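Local coordinates for monosaccharide ABC transporter substrate-binding protein, CUT2 family (Acidothermus cellulolyticus, PDB 4RU1) that binds myo-inositol between its two lobes and probably hands such a ligand to an ABC importer as its extracytoplasmic solute-binding component, at residues K144-V149 with L202-G207; C148-Q153 with Y173-V178. One frame throughout, in Å; residues are numbered along the deposited sequence.

Contact 1: K144-V149 with L202-G207; sequences KHVLCV and LVITLG. With INS (1,2,3,4,5,6-hexahydroxy-cyclohexane), chain M.
Leu147 and Ile204 carry the backbone pairing of two parallel strands, 145-149 and 202-205, whose axes approach to 4.7 Å. Leu147 uses both its polar backbone atoms on this neighbour: its N donates to Leu202 O at 2.8 Å, and its O accepts from Ile204 N. Val149 N then reaches Ile204 O at 2.9 Å, while the bond from Leu202 N to His145 O, at the start of the pairing, is weak.

Apolar contacts follow on both faces. On the face of Val146 and Ile204, Val146 CG2 lies 3.8 Å from Ile204 CD1, the two side chains crossing obliquely. On the face of Leu147 and Val203, Val149 CG2, anti to its own carbonyl carbon, is the branch that meets Val203 CG1 at 3.8 Å.

Where strand 202-205 ends, a water bridges the segments, donating to Val149 O at 2.7 Å and accepting from Leu206 N. Leu206 O accepts a hydrogen bond from O2 of the bound inositol at 2.7 Å, so the residue just after strand 202-205 presents a main-chain carbonyl to the pocket.

Helix 208-220 packs on Val149 and Thr205, helix 156-168 on Cys148 and Leu206, and strand 172-177 flanks strand 145-150.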
ATOM      1  N   LYS A 144     -25.076   3.896   3.348  1.00 17.40           N
ATOM      2  CA  LYS A 144     -25.801   2.748   3.906  1.00 19.83           C
ATOM      3  C   LYS A 144     -25.325   1.369   3.434  1.00 14.68           C
ATOM      4  O   LYS A 144     -25.714   0.407   4.028  1.00 19.48           O
ATOM      5  CB  LYS A 144     -27.300   2.830   3.520  1.00 24.59           C
ATOM      6  CG  LYS A 144     -28.061   4.134   3.856  1.00 40.29           C
ATOM      7  CD  LYS A 144     -28.098   4.456   5.352  1.00 50.39           C
ATOM      8  CE  LYS A 144     -28.748   5.824   5.609  1.00 36.41           C
ATOM      9  NZ  LYS A 144     -28.078   6.562   6.719  1.00 49.88           N
ATOM     10  N   HIS A 145     -24.669   1.285   2.265  1.00 16.62           N
ATOM     11  CA  HIS A 145     -24.263   0.024   1.690  1.00 16.18           C
ATOM     12  C   HIS A 145     -22.941   0.196   0.938  1.00 12.49           C
ATOM     13  O   HIS A 145     -22.886   0.679  -0.177  1.00 17.35           O
ATOM     14  CB  HIS A 145     -25.348  -0.582   0.803  1.00 18.71           C
ATOM     15  CG  HIS A 145     -24.964  -1.921   0.256  1.00 15.48           C
ATOM     16  ND1 HIS A 145     -25.755  -2.664  -0.586  1.00 17.53           N
ATOM     17  CD2 HIS A 145     -23.866  -2.685   0.500  1.00 16.23           C
ATOM     18  CE1 HIS A 145     -25.138  -3.795  -0.885  1.00 20.45           C
ATOM     19  NE2 HIS A 145     -23.974  -3.818  -0.260  1.00 17.64           N
ATOM     20  N   VAL A 146     -21.855  -0.222   1.611  1.00 14.30           N
ATOM     21  CA  VAL A 146     -20.533  -0.099   0.986  1.00 17.51           C
ATOM     22  C   VAL A 146     -20.070  -1.374   0.261  1.00 16.80           C
ATOM     23  O   VAL A 146     -20.350  -2.487   0.713  1.00 15.93           O
ATOM     24  CB  VAL A 146     -19.475   0.272   2.043  1.00 16.43           C
ATOM     25  CG1 VAL A 146     -19.305  -0.808   3.086  1.00 18.07           C
ATOM     26  CG2 VAL A 146     -18.116   0.607   1.391  1.00 19.49           C
ATOM     27  N   LEU A 147     -19.441  -1.188  -0.912  1.00 16.44           N
ATOM     28  CA  LEU A 147     -18.730  -2.231  -1.652  1.00 13.47           C
ATOM     29  C   LEU A 147     -17.271  -1.967  -1.538  1.00 15.51           C
ATOM     30  O   LEU A 147     -16.766  -0.904  -2.002  1.00 17.79           O
ATOM     31  CB  LEU A 147     -19.149  -2.126  -3.109  1.00 14.41           C
ATOM     32  CG  LEU A 147     -18.502  -3.131  -4.011  1.00 16.24           C
ATOM     33  CD1 LEU A 147     -18.945  -4.531  -3.668  1.00 19.46           C
ATOM     34  CD2 LEU A 147     -18.827  -2.843  -5.480  1.00 20.01           C
ATOM     35  N   CYS A 148     -16.550  -2.907  -0.937  1.00 13.34           N
ATOM     36  CA  CYS A 148     -15.084  -2.799  -0.843  1.00 14.35           C
ATOM     37  C   CYS A 148     -14.488  -3.655  -1.948  1.00 17.83           C
ATOM     38  O   CYS A 148     -14.835  -4.835  -2.055  1.00 17.90           O
ATOM     39  CB  CYS A 148     -14.608  -3.347   0.468  1.00 14.43           C
ATOM     40  SG  CYS A 148     -14.870  -2.190   1.808  1.00 23.14           S
ATOM     41  N   VAL A 149     -13.638  -3.068  -2.789  1.00 14.77           N
ATOM     42  CA  VAL A 149     -13.096  -3.732  -3.994  1.00 16.36           C
ATOM     43  C   VAL A 149     -11.664  -4.059  -3.729  1.00 15.66           C
ATOM     44  O   VAL A 149     -10.907  -3.174  -3.375  1.00 14.86           O
ATOM     45  CB  VAL A 149     -13.282  -2.893  -5.250  1.00 17.03           C
ATOM     46  CG1 VAL A 149     -12.676  -3.614  -6.474  1.00 16.73           C
ATOM     47  CG2 VAL A 149     -14.770  -2.608  -5.459  1.00 16.73           C
ATOM     48  N   LEU A 202     -21.764   3.396  -1.849  1.00 16.27           N
ATOM     49  CA  LEU A 202     -20.337   3.828  -1.778  1.00 14.58           C
ATOM     50  C   LEU A 202     -19.492   2.603  -2.236  1.00 16.89           C
ATOM     51  O   LEU A 202     -19.712   1.468  -1.732  1.00 17.04           O
ATOM     52  CB  LEU A 202     -19.945   4.238  -0.357  1.00 16.00           C
ATOM     53  CG  LEU A 202     -18.512   4.677  -0.170  1.00 17.73           C
ATOM     54  CD1 LEU A 202     -18.210   5.960  -0.967  1.00 14.71           C
ATOM     55  CD2 LEU A 202     -18.194   4.850   1.317  1.00 19.40           C
ATOM     56  N   VAL A 203     -18.533   2.880  -3.116  1.00 14.80           N
ATOM     57  CA  VAL A 203     -17.503   1.897  -3.508  1.00 12.16           C
ATOM     58  C   VAL A 203     -16.210   2.448  -2.886  1.00 16.21           C
ATOM     59  O   VAL A 203     -15.829   3.616  -3.116  1.00 15.48           O
ATOM     60  CB  VAL A 203     -17.324   1.860  -5.061  1.00 12.49           C
ATOM     61  CG1 VAL A 203     -16.214   0.935  -5.516  1.00 15.89           C
ATOM     62  CG2 VAL A 203     -18.666   1.520  -5.748  1.00 14.06           C
ATOM     63  N   ILE A 204     -15.550   1.617  -2.077  1.00 16.57           N
ATOM     64  CA  ILE A 204     -14.171   1.918  -1.600  1.00 14.00           C
ATOM     65  C   ILE A 204     -13.176   1.038  -2.307  1.00 14.04           C
ATOM     66  O   ILE A 204     -13.267  -0.208  -2.234  1.00 12.89           O
ATOM     67  CB  ILE A 204     -14.025   1.715  -0.085  1.00 13.56           C
ATOM     68  CG1 ILE A 204     -14.970   2.630   0.647  1.00 14.94           C
ATOM     69  CG2 ILE A 204     -12.572   2.004   0.349  1.00 16.80           C
ATOM     70  CD1 ILE A 204     -14.913   2.473   2.160  1.00 16.78           C
ATOM     71  N   THR A 205     -12.306   1.694  -3.110  1.00 12.79           N
ATOM     72  CA  THR A 205     -11.249   1.033  -3.820  1.00 14.14           C
ATOM     73  C   THR A 205      -9.964   1.070  -2.996  1.00 15.54           C
ATOM     74  O   THR A 205      -9.775   1.990  -2.174  1.00 14.98           O
ATOM     75  CB  THR A 205     -11.030   1.615  -5.224  1.00 15.39           C
ATOM     76  OG1 THR A 205     -10.716   3.004  -5.120  1.00 15.43           O
ATOM     77  CG2 THR A 205     -12.236   1.340  -6.058  1.00 13.54           C
ATOM     78  N   LEU A 206      -9.107   0.038  -3.155  1.00 13.42           N
ATOM     79  CA  LEU A 206      -7.894  -0.153  -2.348  1.00 11.58           C
ATOM     80  C   LEU A 206      -6.586   0.301  -3.047  1.00 13.71           C
ATOM     81  O   LEU A 206      -5.450   0.066  -2.548  1.00 15.99           O
ATOM     82  CB  LEU A 206      -7.754  -1.535  -1.812  1.00 13.58           C
ATOM     83  CG  LEU A 206      -8.946  -2.053  -1.061  1.00 19.75           C
ATOM     84  CD1 LEU A 206      -8.653  -3.411  -0.426  1.00 20.16           C
ATOM     85  CD2 LEU A 206      -9.597  -1.147  -0.084  1.00 14.98           C
ATOM     86  N   GLY A 207      -6.732   0.965  -4.199  1.00 13.50           N
ATOM     87  CA  GLY A 207      -5.657   1.628  -4.870  1.00 12.84           C
ATOM     88  C   GLY A 207      -6.176   2.640  -5.847  1.00 13.86           C
ATOM     89  O   GLY A 207      -7.324   2.502  -6.363  1.00 15.67           O
TER
HETATM   90  C1  INS M 401      -1.567  -0.123  -1.955  1.00 11.78           C
HETATM   91  C2  INS M 401      -2.140  -0.608  -3.278  1.00 20.58           C
HETATM   92  C3  INS M 401      -1.117  -1.513  -3.964  1.00 15.87           C
HETATM   93  C4  INS M 401      -0.595  -2.614  -3.068  1.00 13.86           C
HETATM   94  C5  INS M 401       0.012  -2.072  -1.813  1.00 10.17           C
HETATM   95  C6  INS M 401      -0.922  -1.172  -1.052  1.00 14.39           C
HETATM   96  O1  INS M 401      -2.495   0.684  -1.213  1.00 13.76           O
HETATM   97  O2  INS M 401      -3.267  -1.433  -2.934  1.00 20.99           O
HETATM   98  O3  INS M 401      -1.802  -2.088  -5.094  1.00 19.61           O
HETATM   99  O4  INS M 401       0.373  -3.433  -3.772  1.00 17.88           O
HETATM  100  O5  INS M 401       0.401  -3.117  -0.893  1.00 13.46           O
HETATM  101  O6  INS M 401      -0.257  -0.563   0.093  1.00 14.59           O
HETATM  102  O   HOH W   1      -9.143  -2.091  -5.062  1.00 15.43           O

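Contact 2: C148-Q153 with Y173-V178; sequences CVLQAQ and YTKLYV. With INS (1,2,3,4,5,6-hexahydroxy-cyclohexane), chain M.
The beta-alpha-beta unit of strand 145-150, helix 156-168 and strand 172-177 brings Leu150 against Tyr177 at the edge of its sheet. Four backbone bonds hold the parallel strands: Cys148 N to Thr174 O at 2.8 Å, Leu176 N to Cys148 O, Leu150 N to Leu176 O, and Val178 N to Leu150 O at 3.0 Å.

On the helix 156-168 face, Leu150 and Tyr177 lie side by side, pointing the same way. Leu150 CD1 sits over one face of the ring, 4.2 Å from its centroid and displaced toward the rim, a CH-pi contact; Leu150 CB touches Tyr177 CD1 at 3.7 Å. Gln153 crosses the tyrosine at about a right angle, its CG 3.5 Å from Tyr177 CD1, and Ala152 O lies at the ring's edge, in its plane. Lys175, bent at its second and third torsions, donates from NZ to Tyr177 OH at 2.8 Å; Glu159 of helix 156-168 makes a salt bridge to Lys175 NZ and a hydrogen bond to Tyr177 OH. An alanine in place of Tyr177 would probably leave Lys175 NZ and Glu159 without their shared hydroxyl and Leu150 CD1 without the ring beneath it. Farther back along the strands, Cys148 SG approaches the Tyr173 ring obliquely in a sulfur-aromatic contact.

On the opposite face, with Val149 and Leu176, Val149 CG1 meets Val178 CG2 at 3.7 Å, the side chains crossing at about a right angle, with helix 183-196 packed against them.

Past the strand, Gln151 extends to the ligand, its chain bent at chi2 (-87°). NE2 donates to inositol O2 at 2.8 Å and more weakly to O3. Parallel pairing joined through a helix, with a ligand-binding loop after the first strand, makes a beta-alpha-beta unit, as in the lobes of type I periplasmic binding proteins.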
ATOM      1  N   CYS A 148     -16.550  -2.907  -0.937  1.00 13.34           N
ATOM      2  CA  CYS A 148     -15.084  -2.799  -0.843  1.00 14.35           C
ATOM      3  C   CYS A 148     -14.488  -3.655  -1.948  1.00 17.83           C
ATOM      4  O   CYS A 148     -14.835  -4.835  -2.055  1.00 17.90           O
ATOM      5  CB  CYS A 148     -14.608  -3.347   0.468  1.00 14.43           C
ATOM      6  SG  CYS A 148     -14.870  -2.190   1.808  1.00 23.14           S
ATOM      7  N   VAL A 149     -13.638  -3.068  -2.789  1.00 14.77           N
ATOM      8  CA  VAL A 149     -13.096  -3.732  -3.994  1.00 16.36           C
ATOM      9  C   VAL A 149     -11.664  -4.059  -3.729  1.00 15.66           C
ATOM     10  O   VAL A 149     -10.907  -3.174  -3.375  1.00 14.86           O
ATOM     11  CB  VAL A 149     -13.282  -2.893  -5.250  1.00 17.03           C
ATOM     12  CG1 VAL A 149     -12.676  -3.614  -6.474  1.00 16.73           C
ATOM     13  CG2 VAL A 149     -14.770  -2.608  -5.459  1.00 16.73           C
ATOM     14  N   LEU A 150     -11.317  -5.334  -3.834  1.00 14.89           N
ATOM     15  CA  LEU A 150      -9.951  -5.819  -3.565  1.00 14.53           C
ATOM     16  C   LEU A 150      -9.342  -6.330  -4.848  1.00 14.83           C
ATOM     17  O   LEU A 150      -9.939  -7.200  -5.485  1.00 16.37           O
ATOM     18  CB  LEU A 150      -9.935  -6.983  -2.540  1.00 17.50           C
ATOM     19  CG  LEU A 150     -10.518  -6.618  -1.200  1.00 16.13           C
ATOM     20  CD1 LEU A 150     -11.948  -7.115  -1.088  1.00 18.79           C
ATOM     21  CD2 LEU A 150      -9.686  -7.277  -0.085  1.00 17.90           C
ATOM     22  N   GLN A 151      -8.153  -5.849  -5.198  1.00 14.63           N
ATOM     23  CA  GLN A 151      -7.556  -6.206  -6.463  1.00 16.93           C
ATOM     24  C   GLN A 151      -6.686  -7.427  -6.450  1.00 16.50           C
ATOM     25  O   GLN A 151      -6.077  -7.741  -7.486  1.00 18.49           O
ATOM     26  CB  GLN A 151      -6.844  -5.016  -7.066  1.00 15.14           C
ATOM     27  CG  GLN A 151      -5.556  -4.602  -6.355  1.00 22.22           C
ATOM     28  CD  GLN A 151      -5.718  -3.619  -5.184  1.00 18.52           C
ATOM     29  OE1 GLN A 151      -6.764  -3.475  -4.569  1.00 14.87           O
ATOM     30  NE2 GLN A 151      -4.637  -2.950  -4.843  1.00 24.93           N
ATOM     31  N   ALA A 152      -6.541  -8.065  -5.301  1.00 16.32           N
ATOM     32  CA  ALA A 152      -5.781  -9.311  -5.181  1.00 15.79           C
ATOM     33  C   ALA A 152      -6.387 -10.036  -4.010  1.00 17.31           C
ATOM     34  O   ALA A 152      -6.985  -9.413  -3.112  1.00 14.87           O
ATOM     35  CB  ALA A 152      -4.317  -9.052  -4.934  1.00 19.41           C
ATOM     36  N   GLN A 153      -6.282 -11.356  -4.059  1.00 17.78           N
ATOM     37  CA  GLN A 153      -6.582 -12.260  -2.933  1.00 18.02           C
ATOM     38  C   GLN A 153      -5.361 -12.655  -2.133  1.00 16.67           C
ATOM     39  O   GLN A 153      -4.240 -12.576  -2.639  1.00 17.67           O
ATOM     40  CB  GLN A 153      -7.302 -13.528  -3.431  1.00 17.80           C
ATOM     41  CG  GLN A 153      -8.626 -13.281  -4.142  1.00 18.46           C
ATOM     42  CD  GLN A 153      -9.283 -14.602  -4.562  1.00 20.53           C
ATOM     43  OE1 GLN A 153      -9.237 -15.000  -5.731  1.00 27.93           O
ATOM     44  NE2 GLN A 153      -9.821 -15.271  -3.619  1.00 16.34           N
ATOM     45  N   TYR A 173     -22.499  -4.355   4.124  1.00 21.46           N
ATOM     46  CA  TYR A 173     -21.107  -4.504   3.636  1.00 16.61           C
ATOM     47  C   TYR A 173     -21.002  -5.638   2.672  1.00 20.82           C
ATOM     48  O   TYR A 173     -21.514  -6.757   2.892  1.00 20.55           O
ATOM     49  CB  TYR A 173     -20.225  -4.705   4.879  1.00 18.17           C
ATOM     50  CG  TYR A 173     -18.752  -5.105   4.626  1.00 21.06           C
ATOM     51  CD1 TYR A 173     -17.746  -4.156   4.379  1.00 25.37           C
ATOM     52  CD2 TYR A 173     -18.408  -6.457   4.583  1.00 20.60           C
ATOM     53  CE1 TYR A 173     -16.434  -4.575   4.080  1.00 18.22           C
ATOM     54  CE2 TYR A 173     -17.112  -6.899   4.343  1.00 17.93           C
ATOM     55  CZ  TYR A 173     -16.132  -5.964   4.089  1.00 19.26           C
ATOM     56  OH  TYR A 173     -14.895  -6.485   3.841  1.00 24.84           O
ATOM     57  N   THR A 174     -20.358  -5.341   1.538  1.00 17.23           N
ATOM     58  CA  THR A 174     -20.135  -6.311   0.500  1.00 17.15           C
ATOM     59  C   THR A 174     -18.700  -6.206  -0.005  1.00 16.52           C
ATOM     60  O   THR A 174     -18.215  -5.089  -0.214  1.00 16.64           O
ATOM     61  CB  THR A 174     -21.091  -6.034  -0.699  1.00 19.66           C
ATOM     62  OG1 THR A 174     -22.438  -6.078  -0.249  1.00 19.72           O
ATOM     63  CG2 THR A 174     -20.951  -7.116  -1.739  1.00 22.31           C
ATOM     64  N   LYS A 175     -18.004  -7.343  -0.193  1.00 14.95           N
ATOM     65  CA  LYS A 175     -16.676  -7.387  -0.724  1.00 15.82           C
ATOM     66  C   LYS A 175     -16.780  -7.887  -2.152  1.00 17.89           C
ATOM     67  O   LYS A 175     -17.522  -8.880  -2.425  1.00 14.70           O
ATOM     68  CB  LYS A 175     -15.789  -8.351   0.099  1.00 20.66           C
ATOM     69  CG  LYS A 175     -14.877  -7.723   1.109  1.00 60.95           C
ATOM     70  CD  LYS A 175     -13.604  -8.550   1.283  1.00 41.23           C
ATOM     71  CE  LYS A 175     -13.857  -9.786   2.062  1.00 36.04           C
ATOM     72  NZ  LYS A 175     -12.559 -10.359   2.495  1.00 26.90           N
ATOM     73  N   LEU A 176     -15.909  -7.370  -3.017  1.00 15.79           N
ATOM     74  CA  LEU A 176     -15.786  -7.823  -4.382  1.00 13.83           C
ATOM     75  C   LEU A 176     -14.304  -7.924  -4.760  1.00 13.63           C
ATOM     76  O   LEU A 176     -13.566  -6.910  -4.684  1.00 14.92           O
ATOM     77  CB  LEU A 176     -16.418  -6.855  -5.302  1.00 11.91           C
ATOM     78  CG  LEU A 176     -16.226  -7.076  -6.806  1.00 15.96           C
ATOM     79  CD1 LEU A 176     -16.905  -8.358  -7.297  1.00 17.69           C
ATOM     80  CD2 LEU A 176     -16.744  -5.927  -7.630  1.00 16.24           C
ATOM     81  N   TYR A 177     -13.874  -9.095  -5.185  1.00 12.95           N
ATOM     82  CA  TYR A 177     -12.576  -9.328  -5.688  1.00 14.52           C
ATOM     83  C   TYR A 177     -12.571  -9.120  -7.208  1.00 15.20           C
ATOM     84  O   TYR A 177     -13.427  -9.599  -7.926  1.00 17.23           O
ATOM     85  CB  TYR A 177     -12.064 -10.757  -5.371  1.00 12.57           C
ATOM     86  CG  TYR A 177     -11.759 -10.963  -3.873  1.00 14.16           C
ATOM     87  CD1 TYR A 177     -10.564 -10.514  -3.283  1.00 12.04           C
ATOM     88  CD2 TYR A 177     -12.741 -11.421  -3.016  1.00 13.33           C
ATOM     89  CE1 TYR A 177     -10.328 -10.693  -1.945  1.00 11.34           C
ATOM     90  CE2 TYR A 177     -12.534 -11.569  -1.648  1.00 15.61           C
ATOM     91  CZ  TYR A 177     -11.339 -11.167  -1.103  1.00 13.78           C
ATOM     92  OH  TYR A 177     -11.069 -11.288   0.262  1.00 16.71           O
ATOM     93  N   VAL A 178     -11.520  -8.447  -7.681  1.00 15.97           N
ATOM     94  CA  VAL A 178     -11.310  -8.202  -9.126  1.00 13.72           C
ATOM     95  C   VAL A 178      -9.900  -8.499  -9.418  1.00 16.47           C
ATOM     96  O   VAL A 178      -9.035  -8.509  -8.528  1.00 16.31           O
ATOM     97  CB  VAL A 178     -11.640  -6.692  -9.458  1.00 18.26           C
ATOM     98  CG1 VAL A 178     -13.078  -6.281  -9.154  1.00 14.57           C
ATOM     99  CG2 VAL A 178     -10.708  -5.690  -8.796  1.00 15.86           C
TER
HETATM  100  C1  INS M 401      -1.567  -0.123  -1.955  1.00 11.78           C
HETATM  101  C2  INS M 401      -2.140  -0.608  -3.278  1.00 20.58           C
HETATM  102  C3  INS M 401      -1.117  -1.513  -3.964  1.00 15.87           C
HETATM  103  C4  INS M 401      -0.595  -2.614  -3.068  1.00 13.86           C
HETATM  104  C5  INS M 401       0.012  -2.072  -1.813  1.00 10.17           C
HETATM  105  C6  INS M 401      -0.922  -1.172  -1.052  1.00 14.39           C
HETATM  106  O1  INS M 401      -2.495   0.684  -1.213  1.00 13.76           O
HETATM  107  O2  INS M 401      -3.267  -1.433  -2.934  1.00 20.99           O
HETATM  108  O3  INS M 401      -1.802  -2.088  -5.094  1.00 19.61           O
HETATM  109  O4  INS M 401       0.373  -3.433  -3.772  1.00 17.88           O
HETATM  110  O5  INS M 401       0.401  -3.117  -0.893  1.00 13.46           O
HETATM  111  O6  INS M 401      -0.257  -0.563   0.093  1.00 14.59           O

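How the contacts relate
Contacts 1 and 2 show how one strand pairs along both its edges. Their centres lie 8 Å apart, and both use strand 145-150, sharing Cys148 and Val149: contact 2 joins it to the outermost strand 172-177, contact 1 to strand 202-205, giving the order 172-177, 145-150, 202-205 across the mixed sheet. Along the chain, strand 145-150 comes first, then helix 156-168, strand 172-177, helix 183-196 and strand 202-205. A side-chain hydrogen bond between His145 NE2 and Thr174 OG1 also ties the two contacts. At the ligand end, Leu206 packs on Gln151, so the loops that follow two strands adjacent in the sheet converge on the same inositol, which Asp33, Asn108, Arg161, Asp231 and Gln251 also bind.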